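Local coordinates for protein cellulase CEL9M (Clostridium cellulolyticum, PDB 1IA6) that probably cleaves internal beta-1,4-glucosidic linkages in cellulose and related beta-D-glucans, as a zinc- and calcium-containing glycoside hydrolase of family 9, at residues Lys107-Ser112 against Ala184-Ala189; Asp153-Thr158 against Tyr188-Ala193; Ala193-Gly198 against Thr207-Asp212. One frame throughout, in Å; residues are numbered along the deposited sequence.

Interaction 1: Lys107-Ser112 against Ala184-Ala189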
loop_
_atom_site.group_PDB
_atom_site.type_symbol
_atom_site.label_atom_id
_atom_site.label_comp_id
_atom_site.label_asym_id
_atom_site.label_seq_id
_atom_site.Cartn_x
_atom_site.Cartn_y
_atom_site.Cartn_z
ATOM N N LYS A 107 -12.470 -12.312 7.634
ATOM C CA LYS A 107 -12.760 -13.688 7.237
ATOM C C LYS A 107 -11.533 -14.582 7.430
ATOM O O LYS A 107 -11.657 -15.778 7.708
ATOM C CB LYS A 107 -13.209 -13.726 5.771
ATOM C CG LYS A 107 -14.550 -13.041 5.542
ATOM C CD LYS A 107 -14.842 -12.813 4.066
ATOM C CE LYS A 107 -14.993 -14.115 3.303
ATOM N NZ LYS A 107 -15.352 -13.852 1.880
ATOM N N SER A 108 -10.351 -13.992 7.295
ATOM C CA SER A 108 -9.099 -14.728 7.445
ATOM C C SER A 108 -8.705 -14.961 8.905
ATOM O O SER A 108 -7.677 -15.573 9.175
ATOM C CB SER A 108 -7.965 -13.984 6.729
ATOM O OG SER A 108 -8.249 -13.810 5.349
ATOM N N HIS A 109 -9.520 -14.470 9.834
ATOM C CA HIS A 109 -9.268 -14.611 11.272
ATOM C C HIS A 109 -10.450 -15.383 11.874
ATOM O O HIS A 109 -11.295 -14.806 12.563
ATOM C CB HIS A 109 -9.156 -13.210 11.896
ATOM C CG HIS A 109 -8.751 -13.201 13.339
ATOM N ND1 HIS A 109 -7.650 -13.882 13.811
ATOM C CD2 HIS A 109 -9.273 -12.547 14.406
ATOM C CE1 HIS A 109 -7.508 -13.649 15.105
ATOM N NE2 HIS A 109 -8.480 -12.841 15.489
ATOM N N PRO A 110 -10.523 -16.702 11.610
ATOM C CA PRO A 110 -11.589 -17.592 12.093
ATOM C C PRO A 110 -11.751 -17.693 13.610
ATOM O O PRO A 110 -12.865 -17.865 14.106
ATOM C CB PRO A 110 -11.236 -18.931 11.447
ATOM C CG PRO A 110 -9.751 -18.875 11.360
ATOM C CD PRO A 110 -9.514 -17.471 10.859
ATOM N N ASN A 111 -10.643 -17.611 14.336
ATOM C CA ASN A 111 -10.675 -17.655 15.795
ATOM C C ASN A 111 -9.646 -16.659 16.319
ATOM O O ASN A 111 -8.895 -16.077 15.538
ATOM C CB ASN A 111 -10.399 -19.072 16.318
ATOM C CG ASN A 111 -9.085 -19.637 15.828
ATOM O OD1 ASN A 111 -8.017 -19.097 16.111
ATOM N ND2 ASN A 111 -9.157 -20.739 15.090
ATOM N N SER A 112 -9.607 -16.462 17.633
ATOM C CA SER A 112 -8.700 -15.483 18.227
ATOM C C SER A 112 -7.199 -15.690 18.032
ATOM O O SER A 112 -6.435 -14.734 18.142
ATOM C CB SER A 112 -8.988 -15.348 19.725
ATOM O OG SER A 112 -8.627 -16.528 20.420
ATOM N N ALA A 184 -8.363 -6.234 15.511
ATOM C CA ALA A 184 -7.069 -5.559 15.536
ATOM C C ALA A 184 -6.330 -5.832 16.844
ATOM O O ALA A 184 -5.114 -6.021 16.852
ATOM C CB ALA A 184 -7.259 -4.058 15.349
ATOM N N LYS A 185 -7.068 -5.848 17.950
ATOM C CA LYS A 185 -6.466 -6.100 19.253
ATOM C C LYS A 185 -5.921 -7.514 19.329
ATOM O O LYS A 185 -4.845 -7.746 19.881
ATOM C CB LYS A 185 -7.491 -5.899 20.372
ATOM C CG LYS A 185 -7.863 -4.455 20.637
ATOM C CD LYS A 185 -8.937 -4.376 21.712
ATOM C CE LYS A 185 -9.321 -2.940 22.020
ATOM N NZ LYS A 185 -10.408 -2.880 23.043
ATOM N N GLU A 186 -6.670 -8.458 18.771
ATOM C CA GLU A 186 -6.261 -9.859 18.794
ATOM C C GLU A 186 -5.058 -10.146 17.904
ATOM O O GLU A 186 -4.172 -10.908 18.284
ATOM C CB GLU A 186 -7.429 -10.756 18.387
ATOM C CG GLU A 186 -8.670 -10.567 19.243
ATOM C CD GLU A 186 -9.775 -11.541 18.887
ATOM O OE1 GLU A 186 -9.925 -11.860 17.688
ATOM O OE2 GLU A 186 -10.500 -11.977 19.804
ATOM N N LEU A 187 -5.024 -9.544 16.719
ATOM C CA LEU A 187 -3.908 -9.767 15.805
ATOM C C LEU A 187 -2.625 -9.178 16.387
ATOM O O LEU A 187 -1.543 -9.749 16.242
ATOM C CB LEU A 187 -4.207 -9.144 14.437
ATOM C CG LEU A 187 -5.386 -9.742 13.662
ATOM C CD1 LEU A 187 -5.538 -9.009 12.336
ATOM C CD2 LEU A 187 -5.164 -11.226 13.416
ATOM N N TYR A 188 -2.755 -8.036 17.054
ATOM C CA TYR A 188 -1.606 -7.388 17.680
ATOM C C TYR A 188 -1.091 -8.299 18.791
ATOM O O TYR A 188 0.113 -8.511 18.924
ATOM C CB TYR A 188 -2.015 -6.037 18.271
ATOM C CG TYR A 188 -0.934 -5.380 19.101
ATOM C CD1 TYR A 188 0.152 -4.744 18.496
ATOM C CD2 TYR A 188 -1.000 -5.396 20.491
ATOM C CE1 TYR A 188 1.146 -4.133 19.263
ATOM C CE2 TYR A 188 -0.013 -4.793 21.268
ATOM C CZ TYR A 188 1.054 -4.164 20.649
ATOM O OH TYR A 188 2.024 -3.568 21.416
ATOM N N ALA A 189 -2.017 -8.842 19.580
ATOM C CA ALA A 189 -1.668 -9.740 20.675
ATOM C C ALA A 189 -0.883 -10.936 20.144
ATOM O O ALA A 189 0.130 -11.333 20.725
ATOM C CB ALA A 189 -2.931 -10.211 21.389
HETATM O O HOH W 1 -5.035 -13.058 20.218
#

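Interaction 2: Asp153-Thr158 against Tyr188-Ala193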
loop_
_atom_site.group_PDB
_atom_site.type_symbol
_atom_site.label_atom_id
_atom_site.label_comp_id
_atom_site.label_asym_id
_atom_site.label_seq_id
_atom_site.Cartn_x
_atom_site.Cartn_y
_atom_site.Cartn_z
ATOM N N ASP A 153 5.163 -9.019 11.651
ATOM C CA ASP A 153 5.064 -7.874 10.757
ATOM C C ASP A 153 3.731 -7.865 10.011
ATOM O O ASP A 153 3.062 -6.831 9.936
ATOM C CB ASP A 153 6.255 -7.843 9.780
ATOM C CG ASP A 153 6.450 -9.154 9.023
ATOM O OD1 ASP A 153 5.942 -10.204 9.466
ATOM O OD2 ASP A 153 7.136 -9.133 7.981
ATOM N N ILE A 154 3.340 -9.015 9.475
ATOM C CA ILE A 154 2.083 -9.129 8.748
ATOM C C ILE A 154 0.897 -8.877 9.677
ATOM O O ILE A 154 -0.013 -8.117 9.347
ATOM C CB ILE A 154 1.957 -10.526 8.102
ATOM C CG1 ILE A 154 3.055 -10.692 7.047
ATOM C CG2 ILE A 154 0.569 -10.710 7.478
ATOM C CD1 ILE A 154 3.010 -12.013 6.300
ATOM N N LEU A 155 0.923 -9.508 10.847
ATOM C CA LEU A 155 -0.149 -9.354 11.821
ATOM C C LEU A 155 -0.296 -7.905 12.266
ATOM O O LEU A 155 -1.413 -7.419 12.443
ATOM C CB LEU A 155 0.118 -10.248 13.039
ATOM C CG LEU A 155 -0.048 -11.750 12.799
ATOM C CD1 LEU A 155 0.480 -12.541 13.993
ATOM C CD2 LEU A 155 -1.520 -12.055 12.558
ATOM N N SER A 156 0.830 -7.216 12.432
ATOM C CA SER A 156 0.809 -5.829 12.873
ATOM C C SER A 156 0.283 -4.878 11.810
ATOM O O SER A 156 -0.477 -3.966 12.124
ATOM C CB SER A 156 2.205 -5.388 13.324
ATOM O OG SER A 156 2.593 -6.089 14.493
ATOM N N GLU A 157 0.677 -5.075 10.557
ATOM C CA GLU A 157 0.180 -4.193 9.510
ATOM C C GLU A 157 -1.323 -4.396 9.340
ATOM O O GLU A 157 -2.063 -3.441 9.104
ATOM C CB GLU A 157 0.903 -4.446 8.184
ATOM C CG GLU A 157 2.333 -3.903 8.145
ATOM C CD GLU A 157 2.425 -2.444 8.561
ATOM O OE1 GLU A 157 1.539 -1.652 8.185
ATOM O OE2 GLU A 157 3.395 -2.081 9.258
ATOM N N THR A 158 -1.772 -5.640 9.471
ATOM C CA THR A 158 -3.191 -5.950 9.339
ATOM C C THR A 158 -3.934 -5.323 10.515
ATOM O O THR A 158 -5.016 -4.766 10.353
ATOM C CB THR A 158 -3.420 -7.477 9.312
ATOM O OG1 THR A 158 -2.632 -8.047 8.259
ATOM C CG2 THR A 158 -4.885 -7.800 9.056
ATOM N N TYR A 188 -2.755 -8.036 17.054
ATOM C CA TYR A 188 -1.606 -7.388 17.680
ATOM C C TYR A 188 -1.091 -8.299 18.791
ATOM O O TYR A 188 0.113 -8.511 18.924
ATOM C CB TYR A 188 -2.015 -6.037 18.271
ATOM C CG TYR A 188 -0.934 -5.380 19.101
ATOM C CD1 TYR A 188 0.152 -4.744 18.496
ATOM C CD2 TYR A 188 -1.000 -5.396 20.491
ATOM C CE1 TYR A 188 1.146 -4.133 19.263
ATOM C CE2 TYR A 188 -0.013 -4.793 21.268
ATOM C CZ TYR A 188 1.054 -4.164 20.649
ATOM O OH TYR A 188 2.024 -3.568 21.416
ATOM N N ALA A 189 -2.017 -8.842 19.580
ATOM C CA ALA A 189 -1.668 -9.740 20.675
ATOM C C ALA A 189 -0.883 -10.936 20.144
ATOM O O ALA A 189 0.130 -11.333 20.725
ATOM C CB ALA A 189 -2.931 -10.211 21.389
ATOM N N MET A 190 -1.361 -11.515 19.046
ATOM C CA MET A 190 -0.685 -12.655 18.427
ATOM C C MET A 190 0.723 -12.255 18.005
ATOM O O MET A 190 1.684 -13.000 18.208
ATOM C CB MET A 190 -1.442 -13.123 17.183
ATOM C CG MET A 190 -2.770 -13.808 17.446
ATOM S SD MET A 190 -3.631 -14.151 15.884
ATOM C CE MET A 190 -2.481 -15.271 15.100
ATOM N N GLY A 191 0.829 -11.073 17.406
ATOM C CA GLY A 191 2.110 -10.586 16.933
ATOM C C GLY A 191 3.167 -10.385 17.999
ATOM O O GLY A 191 4.350 -10.625 17.750
ATOM N N LYS A 192 2.774 -9.934 19.185
ATOM C CA LYS A 192 3.776 -9.730 20.219
ATOM C C LYS A 192 4.003 -10.975 21.071
ATOM O O LYS A 192 5.040 -11.102 21.724
ATOM C CB LYS A 192 3.426 -8.525 21.100
ATOM C CG LYS A 192 2.274 -8.694 22.063
ATOM C CD LYS A 192 2.264 -7.508 23.025
ATOM C CE LYS A 192 1.132 -7.584 24.032
ATOM N NZ LYS A 192 1.240 -6.471 25.030
ATOM N N ALA A 193 3.050 -11.901 21.037
ATOM C CA ALA A 193 3.157 -13.145 21.802
ATOM C C ALA A 193 4.277 -14.041 21.264
ATOM O O ALA A 193 5.056 -14.599 22.033
ATOM C CB ALA A 193 1.832 -13.890 21.769
#

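Interaction 3: Ala193-Gly198 against Thr207-Asp212. With CA (calcium ion), chain B.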
loop_
_atom_site.group_PDB
_atom_site.type_symbol
_atom_site.label_atom_id
_atom_site.label_comp_id
_atom_site.label_asym_id
_atom_site.label_seq_id
_atom_site.Cartn_x
_atom_site.Cartn_y
_atom_site.Cartn_z
ATOM N N ALA A 193 3.050 -11.901 21.037
ATOM C CA ALA A 193 3.157 -13.145 21.802
ATOM C C ALA A 193 4.277 -14.041 21.264
ATOM O O ALA A 193 5.056 -14.599 22.033
ATOM C CB ALA A 193 1.832 -13.890 21.769
ATOM N N ASN A 194 4.341 -14.181 19.942
ATOM C CA ASN A 194 5.370 -14.991 19.284
ATOM C C ASN A 194 5.976 -14.083 18.219
ATOM O O ASN A 194 5.348 -13.805 17.199
ATOM C CB ASN A 194 4.753 -16.221 18.620
ATOM C CG ASN A 194 5.802 -17.219 18.160
ATOM O OD1 ASN A 194 6.863 -16.835 17.669
ATOM N ND2 ASN A 194 5.507 -18.504 18.307
ATOM N N GLN A 195 7.202 -13.635 18.458
ATOM C CA GLN A 195 7.861 -12.696 17.560
ATOM C C GLN A 195 8.767 -13.248 16.467
ATOM O O GLN A 195 9.653 -14.066 16.719
ATOM C CB GLN A 195 8.618 -11.669 18.406
ATOM C CG GLN A 195 7.683 -10.709 19.133
ATOM C CD GLN A 195 8.372 -9.870 20.188
ATOM O OE1 GLN A 195 9.560 -9.569 20.083
ATOM N NE2 GLN A 195 7.617 -9.468 21.207
ATOM N N GLY A 196 8.536 -12.762 15.250
ATOM C CA GLY A 196 9.307 -13.177 14.090
ATOM C C GLY A 196 8.595 -12.696 12.834
ATOM O O GLY A 196 7.398 -12.414 12.883
ATOM N N VAL A 197 9.302 -12.587 11.713
ATOM C CA VAL A 197 8.649 -12.136 10.485
ATOM C C VAL A 197 7.865 -13.264 9.820
ATOM O O VAL A 197 8.196 -14.442 9.976
ATOM C CB VAL A 197 9.665 -11.572 9.460
ATOM C CG1 VAL A 197 10.363 -10.351 10.040
ATOM C CG2 VAL A 197 10.676 -12.646 9.073
ATOM N N GLY A 198 6.822 -12.893 9.080
ATOM C CA GLY A 198 6.000 -13.872 8.391
ATOM C C GLY A 198 6.659 -14.350 7.109
ATOM O O GLY A 198 7.730 -13.868 6.740
ATOM N N THR A 207 12.390 -8.395 6.632
ATOM C CA THR A 207 13.590 -8.315 7.454
ATOM C C THR A 207 13.380 -7.714 8.840
ATOM O O THR A 207 14.278 -7.777 9.679
ATOM C CB THR A 207 14.666 -7.467 6.758
ATOM O OG1 THR A 207 14.201 -6.116 6.634
ATOM C CG2 THR A 207 14.966 -8.016 5.372
ATOM N N SER A 208 12.208 -7.140 9.090
ATOM C CA SER A 208 11.969 -6.499 10.379
ATOM C C SER A 208 10.520 -6.558 10.833
ATOM O O SER A 208 9.612 -6.503 10.010
ATOM C CB SER A 208 12.376 -5.033 10.283
ATOM O OG SER A 208 11.585 -4.389 9.293
ATOM N N PHE A 209 10.306 -6.651 12.144
ATOM C CA PHE A 209 8.945 -6.672 12.671
ATOM C C PHE A 209 8.752 -5.679 13.821
ATOM O O PHE A 209 7.624 -5.321 14.151
ATOM C CB PHE A 209 8.546 -8.092 13.103
ATOM C CG PHE A 209 9.355 -8.640 14.243
ATOM C CD1 PHE A 209 9.098 -8.245 15.550
ATOM C CD2 PHE A 209 10.377 -9.553 14.005
ATOM C CE1 PHE A 209 9.849 -8.751 16.607
ATOM C CE2 PHE A 209 11.134 -10.064 15.057
ATOM C CZ PHE A 209 10.868 -9.662 16.358
ATOM N N GLY A 210 9.850 -5.225 14.417
ATOM C CA GLY A 210 9.751 -4.272 15.512
ATOM C C GLY A 210 9.100 -2.976 15.059
ATOM O O GLY A 210 8.373 -2.326 15.813
ATOM N N ASP A 211 9.366 -2.598 13.815
ATOM C CA ASP A 211 8.791 -1.390 13.243
ATOM C C ASP A 211 7.273 -1.541 13.129
ATOM O O ASP A 211 6.516 -0.634 13.480
ATOM C CB ASP A 211 9.413 -1.117 11.862
ATOM C CG ASP A 211 9.352 -2.327 10.931
ATOM O OD1 ASP A 211 9.596 -3.463 11.390
ATOM O OD2 ASP A 211 9.079 -2.140 9.728
ATOM N N ASP A 212 6.830 -2.696 12.647
ATOM C CA ASP A 212 5.404 -2.951 12.486
ATOM C C ASP A 212 4.669 -3.020 13.825
ATOM O O ASP A 212 3.579 -2.466 13.971
ATOM C CB ASP A 212 5.221 -4.239 11.685
ATOM C CG ASP A 212 5.914 -4.168 10.342
ATOM O OD1 ASP A 212 5.363 -3.538 9.416
ATOM O OD2 ASP A 212 7.030 -4.714 10.221
HETATM CA CA CA B . 8.986 -4.452 8.866
HETATM O O HOH W 2 7.226 -3.575 7.438
HETATM O O HOH W 3 8.579 -6.296 7.398
#

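Interaction 1: Lys107-Ser112 against Ala184-Ala189
H109 reaches out of the loop and meets E186 edge-on: its NE2-H donates to E186 OE1 at 2.8 Å, with a somewhat bent N-H...O angle of 145°. The acceptor lies close to the imidazole plane, but the bond enters on the anti side of the carboxylate and tilted from its plane, and the two flat groups stand 74° apart. E186 gets there with its chain extended beyond CG, which carries the carboxylate off helix 174-193 toward the loop. L187, the next residue, covers a face of the same ring. Its CD2 sits 3.9 Å from the H109 ring centroid, a CH-pi contact shifted toward ND1 and CE1. S112 stays at the margin, its CB 3.7 Å from E186 OE2. Water 1 donates to both S112 O and E186 O, joining loop and helix backbones. The other ring nitrogen, H109 ND1, is hydrogen-bonded to the carbonyl of T114, just beyond the loop segment. Since both ring nitrogens face acceptors, the imidazole is probably protonated, and the bond to E186 would then have the character of a charged pair.

Interaction 2: Asp153-Thr158 against Tyr188-Ala193
Next to L155, which meets M190 and G191 across the contact, the carbonyl oxygen of I154 is held by two donors from one residue. T158 N makes the ordinary helical bond to I154 O at 3.0 Å, and T158 OG1 adds a shorter one of 2.8 Å to the same I154 O. The hydroxyl stands above the carbonyl plane, 36° out of it, while the amide comes from the other face, so the oxygen is gripped from both sides and the T158 side chain is folded back on its own helix.

Right after I154, L155 does the work between the helices. Its CG is anti to the carbonyl carbon (chi1 -71°), and with chi2 near trans this brings CD1 against the neighbouring backbone, 3.7 Å from G191 N. The same methyl lies 3.8 Å from M190 CB. The two side chains cross at about a right angle, and the bend in M190 at chi3 (63°) turns its CE back to within 4.2 Å of L155 CD1. Helices 152-169 and 174-193 follow one another and run in broadly opposite directions, a helical hairpin of the kind that builds the (alpha/alpha)6 barrel of family 9 glycoside hydrolases. They come close here at G191, whose CA is 5.7 Å from L155 CA, and the leucine methyl rests on the amide nitrogen of that glycine.

Polar links flank this apolar patch: S152 OG is hydrogen-bonded to G191 O, and S156 OG bonds back to S152 O. Farther along helix 174-193, Y188 OH is hydrogen-bonded and K192 NZ salt-bridged to D232 OD2, tying the helix to helix 228-236.

Interaction 3: Ala193-Gly198 against Thr207-Asp212
The two backbones pass in roughly opposing directions, 141° apart between 195-197 and 207-209, with V197 CA 5.9 Å from F209 CA and no direct hydrogen bond across. Side-chain and backbone surfaces do the joining instead. F209 starts out toward the other segment, and the ring lies with one face on the peptide, G196 N standing 3.7 Å above its plane near the rim. G196 CA is 3.7 Å from F209 CE2. Q195 crosses the far end of the ring at about a right angle, its CB 3.6 Å from F209 CZ; the amide NE2 bonds back to K192 O. V197 CG1 fills the other flank, 3.8 Å from S208 N, a buried amide with no partner in the model.

F209, at the N-cap position of helix 210-224, sits between calcium ligands. With chi1 at 61°, S208 turns OG to the same ion as its own carbonyl, so S208 chelates through O (2.4 Å to the calcium) and OG. D211 binds through both carboxylate oxygens, D212 through OD2, and two waters and the carbonyl of D257 complete eight ligands. D212 OD1 also accepts from water 2 and lies very near E157 OE2. Two carboxylates so close probably share a proton, and with D212 on calcium, E157 is perhaps the likelier carrier.

In the fold
Following the chain, the loop after helix 91-107 is met first; interaction 1 brings it back against helix 174-193 and so closes a long excursion. Interaction 2 starts inside that excursion, on helix 152-169, and ends on the same helix as interaction 1, with Y188 and A189 common to both; M190 SD packs against S112 O where they touch. Interaction 3 comes next in series, beginning at A193, the last residue of interaction 2, and closing the short connection to helix 210-224. A probable hydrogen bond from G198 N to D153 OD1 links interactions 2 and 3. Together they join a surface loop, a helical hairpin and the calcium site.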